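Local coordinates for axin interactor, dorsalization associated protein (Danio rerio, PDB 2QZQ) that binds axin and disrupts its homodimerization, inhibiting axin-mediated JNK activation and so acting as a ventralizing factor in the embryo, at residues V38-L43 with A84-E89; P50-P55 with V69-Q74. All coordinates share one frame; numbering follows the deposited sequence.

Interaction 1 of 2, residues V38-L43 with A84-E89; sequences VSVKDL and AAIFFE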
loop_
_atom_site.group_PDB
_atom_site.type_symbol
_atom_site.label_atom_id
_atom_site.label_comp_id
_atom_site.label_asym_id
_atom_site.label_seq_id
_atom_site.Cartn_x
_atom_site.Cartn_y
_atom_site.Cartn_z
ATOM N N VAL A 38 -5.057 0.526 -0.222
ATOM C CA VAL A 38 -4.485 -0.746 0.218
ATOM C C VAL A 38 -5.541 -1.833 0.025
ATOM O O VAL A 38 -6.664 -1.753 0.555
ATOM C CB VAL A 38 -4.012 -0.705 1.703
ATOM C CG1 VAL A 38 -3.339 -2.077 2.142
ATOM C CG2 VAL A 38 -3.068 0.475 1.969
ATOM N N SER A 39 -5.169 -2.843 -0.759
ATOM C CA SER A 39 -6.021 -3.965 -1.021
ATOM C C SER A 39 -5.220 -5.270 -0.808
ATOM O O SER A 39 -3.989 -5.257 -0.816
ATOM C CB SER A 39 -6.581 -3.894 -2.445
ATOM O OG SER A 39 -5.566 -3.927 -3.439
ATOM N N VAL A 40 -5.951 -6.366 -0.593
ATOM C CA VAL A 40 -5.358 -7.699 -0.498
ATOM C C VAL A 40 -5.998 -8.532 -1.605
ATOM O O VAL A 40 -7.232 -8.712 -1.621
ATOM C CB VAL A 40 -5.600 -8.332 0.883
ATOM C CG1 VAL A 40 -4.896 -9.694 0.983
ATOM C CG2 VAL A 40 -5.079 -7.393 2.004
ATOM N N LYS A 41 -5.168 -9.001 -2.535
ATOM C CA LYS A 41 -5.637 -9.687 -3.746
ATOM C C LYS A 41 -5.173 -11.127 -3.746
ATOM O O LYS A 41 -4.066 -11.400 -3.294
ATOM C CB LYS A 41 -5.086 -9.001 -5.017
ATOM C CG LYS A 41 -5.529 -7.528 -5.238
ATOM C CD LYS A 41 -7.013 -7.403 -5.460
ATOM C CE LYS A 41 -7.348 -6.160 -6.309
ATOM N NZ LYS A 41 -7.661 -4.989 -5.495
ATOM N N ASP A 42 -5.997 -12.043 -4.260
ATOM C CA ASP A 42 -5.534 -13.434 -4.454
ATOM C C ASP A 42 -4.596 -13.549 -5.656
ATOM O O ASP A 42 -4.295 -12.551 -6.329
ATOM C CB ASP A 42 -6.689 -14.475 -4.480
ATOM C CG ASP A 42 -7.581 -14.390 -5.725
ATOM O OD1 ASP A 42 -7.251 -13.699 -6.707
ATOM O OD2 ASP A 42 -8.656 -15.035 -5.717
ATOM N N LEU A 43 -4.128 -14.763 -5.922
ATOM C CA LEU A 43 -3.294 -15.024 -7.106
ATOM C C LEU A 43 -3.848 -14.472 -8.398
ATOM O O LEU A 43 -3.091 -14.113 -9.299
ATOM C CB LEU A 43 -3.135 -16.516 -7.329
ATOM C CG LEU A 43 -1.890 -17.184 -6.811
ATOM C CD1 LEU A 43 -1.938 -18.594 -7.370
ATOM C CD2 LEU A 43 -0.632 -16.438 -7.242
ATOM N N ALA A 84 -1.646 -14.907 -1.938
ATOM C CA ALA A 84 -2.165 -13.547 -1.738
ATOM C C ALA A 84 -1.043 -12.509 -1.751
ATOM O O ALA A 84 0.134 -12.817 -1.492
ATOM C CB ALA A 84 -2.957 -13.454 -0.462
ATOM N N ALA A 85 -1.403 -11.279 -2.103
ATOM C CA ALA A 85 -0.468 -10.165 -2.001
ATOM C C ALA A 85 -1.224 -8.930 -1.522
ATOM O O ALA A 85 -2.419 -8.766 -1.801
ATOM C CB ALA A 85 0.176 -9.885 -3.333
ATOM N N ILE A 86 -0.520 -8.083 -0.793
ATOM C CA ILE A 86 -1.046 -6.795 -0.360
ATOM C C ILE A 86 -0.525 -5.720 -1.344
ATOM O O ILE A 86 0.696 -5.584 -1.542
ATOM C CB ILE A 86 -0.590 -6.459 1.082
ATOM C CG1 ILE A 86 -0.848 -7.649 2.041
ATOM C CG2 ILE A 86 -1.313 -5.203 1.633
ATOM C CD1 ILE A 86 -0.318 -7.400 3.441
ATOM N N PHE A 87 -1.452 -4.956 -1.916
ATOM C CA PHE A 87 -1.136 -3.876 -2.859
ATOM C C PHE A 87 -1.285 -2.512 -2.219
ATOM O O PHE A 87 -2.136 -2.320 -1.362
ATOM C CB PHE A 87 -2.098 -3.951 -4.045
ATOM C CG PHE A 87 -1.698 -4.956 -5.060
ATOM C CD1 PHE A 87 -0.976 -4.567 -6.176
ATOM C CD2 PHE A 87 -2.026 -6.299 -4.894
ATOM C CE1 PHE A 87 -0.564 -5.547 -7.144
ATOM C CE2 PHE A 87 -1.626 -7.260 -5.832
ATOM C CZ PHE A 87 -0.895 -6.873 -6.954
ATOM N N PHE A 88 -0.437 -1.571 -2.645
ATOM C CA PHE A 88 -0.455 -0.198 -2.201
ATOM C C PHE A 88 -0.429 0.590 -3.492
ATOM O O PHE A 88 0.547 0.492 -4.236
ATOM C CB PHE A 88 0.798 0.137 -1.375
ATOM C CG PHE A 88 1.036 -0.830 -0.258
ATOM C CD1 PHE A 88 0.551 -0.576 1.012
ATOM C CD2 PHE A 88 1.680 -2.043 -0.508
ATOM C CE1 PHE A 88 0.739 -1.516 2.053
ATOM C CE2 PHE A 88 1.873 -2.958 0.510
ATOM C CZ PHE A 88 1.383 -2.706 1.780
ATOM N N GLU A 89 -1.534 1.270 -3.784
ATOM C CA GLU A 89 -1.659 2.078 -5.014
ATOM C C GLU A 89 -1.663 3.534 -4.610
ATOM O O GLU A 89 -2.510 3.934 -3.834
ATOM C CB GLU A 89 -2.962 1.776 -5.730
ATOM C CG GLU A 89 -3.048 0.367 -6.306
ATOM C CD GLU A 89 -4.389 0.123 -6.951
ATOM O OE1 GLU A 89 -5.364 -0.116 -6.204
ATOM O OE2 GLU A 89 -4.457 0.198 -8.188
HETATM O O HOH W 1 -4.617 -1.399 -3.733
#

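Interaction 2 of 2, residues P50-P55 with V69-Q74; sequences PVQDTP and VDVEIQ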
loop_
_atom_site.group_PDB
_atom_site.type_symbol
_atom_site.label_atom_id
_atom_site.label_comp_id
_atom_site.label_asym_id
_atom_site.label_seq_id
_atom_site.Cartn_x
_atom_site.Cartn_y
_atom_site.Cartn_z
ATOM N N PRO A 50 -12.037 -6.119 1.995
ATOM C CA PRO A 50 -12.460 -4.770 1.590
ATOM C C PRO A 50 -11.251 -3.875 1.353
ATOM O O PRO A 50 -10.270 -3.934 2.108
ATOM C CB PRO A 50 -13.267 -4.259 2.789
ATOM C CG PRO A 50 -12.895 -5.149 3.927
ATOM C CD PRO A 50 -12.524 -6.471 3.342
ATOM N N VAL A 51 -11.354 -3.066 0.308
ATOM C CA VAL A 51 -10.323 -2.130 -0.108
ATOM C C VAL A 51 -10.375 -0.983 0.883
ATOM O O VAL A 51 -11.466 -0.626 1.339
ATOM C CB VAL A 51 -10.591 -1.687 -1.575
ATOM C CG1 VAL A 51 -9.536 -0.746 -2.067
ATOM C CG2 VAL A 51 -10.620 -2.923 -2.490
ATOM N N GLN A 52 -9.220 -0.435 1.254
ATOM C CA GLN A 52 -9.142 0.675 2.191
ATOM C C GLN A 52 -8.313 1.847 1.652
ATOM O O GLN A 52 -7.189 1.646 1.181
ATOM C CB GLN A 52 -8.512 0.232 3.501
ATOM C CG GLN A 52 -9.226 -0.904 4.255
ATOM C CD GLN A 52 -8.440 -1.310 5.465
ATOM O OE1 GLN A 52 -8.478 -0.630 6.489
ATOM N NE2 GLN A 52 -7.682 -2.405 5.351
ATOM N N ASP A 53 -8.860 3.065 1.744
ATOM C CA ASP A 53 -8.141 4.277 1.323
ATOM C C ASP A 53 -7.582 5.025 2.509
ATOM O O ASP A 53 -8.312 5.296 3.473
ATOM C CB ASP A 53 -9.069 5.232 0.553
ATOM C CG ASP A 53 -9.444 4.730 -0.810
ATOM O OD1 ASP A 53 -8.892 3.703 -1.294
ATOM O OD2 ASP A 53 -10.308 5.391 -1.435
ATOM N N THR A 54 -6.311 5.404 2.462
ATOM C CA THR A 54 -5.826 6.328 3.478
ATOM C C THR A 54 -6.563 7.662 3.286
ATOM O O THR A 54 -7.103 7.937 2.189
ATOM C CB THR A 54 -4.299 6.610 3.470
ATOM O OG1 THR A 54 -3.949 7.441 2.352
ATOM C CG2 THR A 54 -3.428 5.302 3.497
ATOM N N PRO A 55 -6.621 8.472 4.356
ATOM C CA PRO A 55 -6.943 9.881 4.139
ATOM C C PRO A 55 -5.878 10.495 3.247
ATOM O O PRO A 55 -4.773 9.933 3.096
ATOM C CB PRO A 55 -6.800 10.503 5.523
ATOM C CG PRO A 55 -6.922 9.356 6.503
ATOM C CD PRO A 55 -6.409 8.140 5.781
ATOM N N VAL A 69 0.506 6.702 8.919
ATOM C CA VAL A 69 -0.810 6.175 9.210
ATOM C C VAL A 69 -0.784 4.648 9.245
ATOM O O VAL A 69 -0.105 4.013 8.429
ATOM C CB VAL A 69 -1.857 6.700 8.195
ATOM C CG1 VAL A 69 -1.634 6.106 6.786
ATOM C CG2 VAL A 69 -3.278 6.446 8.699
ATOM N N ASP A 70 -1.519 4.064 10.197
ATOM C CA ASP A 70 -1.631 2.604 10.311
ATOM C C ASP A 70 -2.780 2.076 9.475
ATOM O O ASP A 70 -3.889 2.620 9.501
ATOM C CB ASP A 70 -1.852 2.162 11.764
ATOM C CG ASP A 70 -0.655 2.402 12.649
ATOM O OD1 ASP A 70 0.464 2.710 12.150
ATOM O OD2 ASP A 70 -0.850 2.267 13.885
ATOM N N VAL A 71 -2.515 1.025 8.717
ATOM C CA VAL A 71 -3.558 0.329 7.994
ATOM C C VAL A 71 -3.698 -1.080 8.586
ATOM O O VAL A 71 -2.720 -1.823 8.662
ATOM C CB VAL A 71 -3.270 0.278 6.459
ATOM C CG1 VAL A 71 -4.358 -0.476 5.719
ATOM C CG2 VAL A 71 -3.128 1.714 5.903
ATOM N N GLU A 72 -4.925 -1.434 8.968
ATOM C CA GLU A 72 -5.232 -2.736 9.556
ATOM C C GLU A 72 -5.672 -3.718 8.494
ATOM O O GLU A 72 -6.703 -3.532 7.836
ATOM C CB GLU A 72 -6.306 -2.599 10.670
ATOM C CG GLU A 72 -5.990 -1.493 11.713
ATOM C CD GLU A 72 -4.794 -1.802 12.623
ATOM O OE1 GLU A 72 -4.324 -2.969 12.683
ATOM O OE2 GLU A 72 -4.323 -0.869 13.299
ATOM N N ILE A 73 -4.879 -4.774 8.316
ATOM C CA ILE A 73 -5.190 -5.799 7.313
ATOM C C ILE A 73 -6.368 -6.650 7.797
ATOM O O ILE A 73 -6.322 -7.232 8.888
ATOM C CB ILE A 73 -3.925 -6.638 6.975
ATOM C CG1 ILE A 73 -2.876 -5.726 6.336
ATOM C CG2 ILE A 73 -4.245 -7.792 6.011
ATOM C CD1 ILE A 73 -3.376 -5.007 5.077
ATOM N N GLN A 74 -7.413 -6.706 6.973
ATOM C CA GLN A 74 -8.730 -7.187 7.372
ATOM C C GLN A 74 -8.904 -8.695 7.235
ATOM O O GLN A 74 -9.941 -9.184 6.798
ATOM C CB GLN A 74 -9.809 -6.437 6.587
ATOM C CG GLN A 74 -9.827 -4.949 6.912
ATOM C CD GLN A 74 -10.262 -4.682 8.343
ATOM O OE1 GLN A 74 -11.360 -5.084 8.744
ATOM N NE2 GLN A 74 -9.426 -4.002 9.109
HETATM O O HOH W 2 -7.108 0.225 8.682
#

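Interaction 1 of 2, residues V38-L43 with A84-E89
The ring of Phe-87 receives the aliphatic part of Lys-41, whose side chain crosses that of Phe-87 at about a right angle: Lys-41 CG comes 3.7 Å from Phe-87 CD2, an oblique approach. Phe-129 meets the same ring edge-to-face and also takes a cation-pi contact from Lys-41. The Phe-88 ring, on the other face of the sheet, runs side by side with Val-38, with Val-38 CG2 3.9 Å from Phe-88 CD1. Val-38 CG1, anti to the backbone N (chi1 -178°), also reaches Ile-86 CG2 at 3.8 Å.

Ser-39 with Phe-87 and Lys-41 with Ala-85 are antiparallel hydrogen-bonded pairs, each closed by two bonds; the Lys-41 N to Ala-85 O bond is 2.9 Å long and nearly straight (168°). Beside Phe-87, Ser-39 OG donates to a water at 2.7 Å, which in turn donates to Glu-89 OE1 at 2.9 Å. Lys-41 NZ gives Ser-39 OG a weak bond, but its stronger partner is Asp-47, through a salt bridge.

These backbone bonds join strands 34-41 and 85-94 of the C-terminal C2 domain. Strand 52-53 borders the first and strand 99-109 the second, while Val-38, Ile-86 and Phe-88 pack on strand 15-24 and Phe-88 also on strand 144-151, placing their face in the sandwich core.

Interaction 2 of 2, residues P50-P55 with V69-Q74
Gln-52 and Gln-74 cross at about a right angle, their amide planes turned 76° apart, and both give an N-H to the same backbone oxygen. Gln-52 NE2 lies 2.9 Å from Glu-72 O and Gln-74 NE2 3.0 Å from Glu-72 O; the two donors come from opposite faces of that carbonyl's plane. The oxygen lies close to each amide plane, so both N-H groups are directed at it. Beyond CG the Gln-52 chain is extended (chi2 175°), carrying its amide across to segment 69-74 and past Val-71, which points the opposite way. A water links Gln-52 OE1 to Glu-72 N, and Leu-4 N also donates to OE1. An alanine in place of Gln-52 would probably leave Glu-72 O with Gln-74 as its remaining side-chain donor and open a gap beside Val-71 CG1 and Gln-74 CG.

At the other end, Thr-54 and Val-69 meet through methyl groups, Thr-54 CG2 lying 3.8 Å from Val-69 CG1. The segments run antiparallel, but side chains and water bridge them. Strand 52-53 is hydrogen-bonded to strand 34-41, and strand 64-72 to strand 15-24; Thr-54 and Val-71 both touch Ile-20 of strand 15-24.

Overall arrangement
Centres of the two interactions lie 11 Å apart, each about 8 Å from the centre of the chain. Along the sequence, interaction 2 is nested inside the loop closed by interaction 1, the order being 38-43, 50-55, 69-74, 84-89. They touch directly: Val-38 N lies 2.8 Å from Gln-52 O, a probable hydrogen bond, while Ile-86 CG2 packs on Ile-73 CD1 at 4.0 Å. Strand 34-41 is thus shared: interaction 1 uses its pairing with 85-94, while interaction 2 is tied to it through 52-53. Interaction 1 joins neighbouring strands, whereas interaction 2 brings 52-53 against 64-72, far along the strand order, consistent with closure of a C2-type beta sandwich. Segments 38-43 and 50-55 fall within the region assigned by similarity to axin binding.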